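ABC transporter periplasmic peptide-binding protein (Pseudoalteromonas, PDB 4QFL) binds dipeptides such as Ala-Phe in the periplasm, probably to deliver them to an ABC transporter for uptake. Local coordinates at residues D439-F444 / Q485-A490. Sequence-based numbering, arbitrary orientation.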
loop_
_atom_site.group_PDB
_atom_site.type_symbol
_atom_site.label_atom_id
_atom_site.label_comp_id
_atom_site.label_asym_id
_atom_site.label_seq_id
_atom_site.Cartn_x
_atom_site.Cartn_y
_atom_site.Cartn_z
ATOM N N ASP A 439 4.918 -5.192 10.716
ATOM C CA ASP A 439 6.149 -5.950 10.536
ATOM C C ASP A 439 7.103 -5.158 9.649
ATOM O O ASP A 439 6.780 -4.862 8.503
ATOM C CB ASP A 439 5.884 -7.334 9.943
ATOM C CG ASP A 439 7.103 -8.219 10.006
ATOM O OD1 ASP A 439 8.068 -7.928 9.290
ATOM O OD2 ASP A 439 7.117 -9.190 10.786
ATOM N N PRO A 440 8.289 -4.816 10.181
ATOM C CA PRO A 440 9.293 -3.978 9.500
ATOM C C PRO A 440 9.689 -4.478 8.108
ATOM O O PRO A 440 10.110 -3.694 7.264
ATOM C CB PRO A 440 10.503 -4.034 10.448
ATOM C CG PRO A 440 9.916 -4.328 11.783
ATOM C CD PRO A 440 8.749 -5.242 11.514
ATOM N N ASP A 441 9.564 -5.770 7.861
ATOM C CA ASP A 441 9.900 -6.282 6.546
ATOM C C ASP A 441 9.051 -5.607 5.477
ATOM O O ASP A 441 9.429 -5.560 4.304
ATOM C CB ASP A 441 9.690 -7.789 6.471
ATOM C CG ASP A 441 9.853 -8.311 5.067
ATOM O OD1 ASP A 441 11.016 -8.451 4.638
ATOM O OD2 ASP A 441 8.826 -8.553 4.387
ATOM N N ASN A 442 7.894 -5.098 5.889
ATOM C CA ASN A 442 6.956 -4.463 4.960
ATOM C C ASN A 442 7.490 -3.152 4.356
ATOM O O ASN A 442 7.011 -2.694 3.315
ATOM C CB ASN A 442 5.584 -4.263 5.629
ATOM C CG ASN A 442 4.502 -3.823 4.640
ATOM O OD1 ASN A 442 4.037 -4.605 3.806
ATOM N ND2 ASN A 442 4.088 -2.576 4.745
ATOM N N PHE A 443 8.504 -2.566 4.991
ATOM C CA PHE A 443 9.151 -1.370 4.457
ATOM C C PHE A 443 10.336 -1.726 3.566
ATOM O O PHE A 443 10.961 -0.845 2.986
ATOM C CB PHE A 443 9.646 -0.461 5.588
ATOM C CG PHE A 443 8.595 0.463 6.132
ATOM C CD1 PHE A 443 8.298 1.655 5.480
ATOM C CD2 PHE A 443 7.899 0.141 7.286
ATOM C CE1 PHE A 443 7.328 2.515 5.961
ATOM C CE2 PHE A 443 6.934 0.989 7.776
ATOM C CZ PHE A 443 6.644 2.180 7.113
ATOM N N PHE A 444 10.649 -3.013 3.467
ATOM C CA PHE A 444 11.864 -3.426 2.778
ATOM C C PHE A 444 11.578 -4.338 1.612
ATOM O O PHE A 444 11.824 -3.985 0.464
ATOM C CB PHE A 444 12.819 -4.097 3.754
ATOM C CG PHE A 444 13.349 -3.165 4.806
ATOM C CD1 PHE A 444 14.322 -2.219 4.490
ATOM C CD2 PHE A 444 12.875 -3.222 6.097
ATOM C CE1 PHE A 444 14.822 -1.359 5.456
ATOM C CE2 PHE A 444 13.367 -2.368 7.073
ATOM C CZ PHE A 444 14.339 -1.434 6.752
ATOM N N GLN A 485 18.883 -6.374 14.300
ATOM C CA GLN A 485 20.280 -6.260 13.879
ATOM C C GLN A 485 20.374 -6.157 12.371
ATOM O O GLN A 485 21.058 -5.296 11.820
ATOM C CB GLN A 485 21.075 -7.479 14.327
ATOM C CG GLN A 485 21.537 -7.410 15.755
ATOM C CD GLN A 485 22.403 -8.586 16.110
ATOM O OE1 GLN A 485 22.101 -9.722 15.737
ATOM N NE2 GLN A 485 23.504 -8.324 16.809
ATOM N N TYR A 486 19.672 -7.054 11.699
ATOM C CA TYR A 486 19.641 -7.025 10.250
ATOM C C TYR A 486 18.909 -5.789 9.735
ATOM O O TYR A 486 19.371 -5.137 8.803
ATOM C CB TYR A 486 19.043 -8.326 9.706
ATOM C CG TYR A 486 19.932 -9.503 10.014
ATOM C CD1 TYR A 486 21.240 -9.535 9.549
ATOM C CD2 TYR A 486 19.486 -10.568 10.782
ATOM C CE1 TYR A 486 22.080 -10.600 9.833
ATOM C CE2 TYR A 486 20.328 -11.646 11.072
ATOM C CZ TYR A 486 21.623 -11.651 10.592
ATOM O OH TYR A 486 22.478 -12.698 10.865
ATOM N N TYR A 487 17.783 -5.455 10.354
ATOM C CA TYR A 487 17.069 -4.247 9.960
ATOM C C TYR A 487 17.900 -3.005 10.229
ATOM O O TYR A 487 17.813 -2.036 9.488
ATOM C CB TYR A 487 15.687 -4.168 10.610
ATOM C CG TYR A 487 14.763 -5.204 10.040
ATOM C CD1 TYR A 487 14.692 -5.404 8.665
ATOM C CD2 TYR A 487 13.992 -6.017 10.862
ATOM C CE1 TYR A 487 13.870 -6.371 8.125
ATOM C CE2 TYR A 487 13.158 -6.987 10.331
ATOM C CZ TYR A 487 13.106 -7.162 8.961
ATOM O OH TYR A 487 12.283 -8.127 8.419
ATOM N N ASP A 488 18.721 -3.034 11.277
ATOM C CA ASP A 488 19.657 -1.939 11.499
ATOM C C ASP A 488 20.618 -1.803 10.323
ATOM O O ASP A 488 20.845 -0.705 9.809
ATOM C CB ASP A 488 20.461 -2.149 12.786
ATOM C CG ASP A 488 19.647 -1.898 14.033
ATOM O OD1 ASP A 488 18.585 -1.269 13.918
ATOM O OD2 ASP A 488 20.068 -2.318 15.130
ATOM N N ALA A 489 21.195 -2.924 9.910
ATOM C CA ALA A 489 22.183 -2.886 8.849
ATOM C C ALA A 489 21.506 -2.429 7.561
ATOM O O ALA A 489 22.113 -1.743 6.732
ATOM C CB ALA A 489 22.838 -4.261 8.679
ATOM N N ALA A 490 20.237 -2.804 7.404
ATOM C CA ALA A 490 19.490 -2.468 6.201
ATOM C C ALA A 490 19.236 -0.970 6.109
ATOM O O ALA A 490 19.363 -0.365 5.040
ATOM C CB ALA A 490 18.179 -3.230 6.160
HETATM O O HOH W 1 13.098 -8.904 5.888
#
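Tyr487 reaches from helix 480-497 into the turn 439-444, its ring meeting Pro440 and Phe444 on the same side of its plane. Pro440 supplies a CH-pi contact: its CB lies over one face of the tyrosine ring, 4.2 Å from the centroid and displaced toward the CD2-CE2 rim. The two aromatic rings are nearly parallel, with planes 10° apart, but slid so far that they barely overlap, their centroids 5.4 Å from each other. They touch through the CD2-CE2 side of Phe444 and the CD1-CE1 side of Tyr487, closest at 3.7 Å from Phe444 CE2 to Tyr487 CD1. One helical turn on from Tyr487, Ala490 adds its methyl group, CB standing 3.9 Å from Phe444 CE1; Leu471 and Ile494 also pack on this phenylalanine.

The turn carrying Pro440 and Asp441 opens as an Asx turn: Asp439 OD1 accepts from Asp441 N at 3.0 Å through its anti lone pair. In this periplasmic binding protein it follows strand 428-434, whose last residues line the dipeptide pocket, so the contact joins the chain leaving that pocket to helix 480-497. Asp441's side chain is about 12 Å from the bound alanine.

The polar end of Tyr487 is tied in through water. Asp441 has CG anti to its backbone N (chi1 172°), and the water bridges its OD1 to Tyr487 OH, accepting from the hydroxyl at 2.8 Å and donating to the carboxylate. Asp441 CB itself lies 3.3 Å from the hydroxyl oxygen. Ser445 also bonds Asp441 OD1, while Arg483 bonds Tyr487 OH and forms a salt bridge with Asp439 OD1. A phenylalanine in place of Tyr487 would probably leave the bridging water without its donor there and Arg483 short of one acceptor.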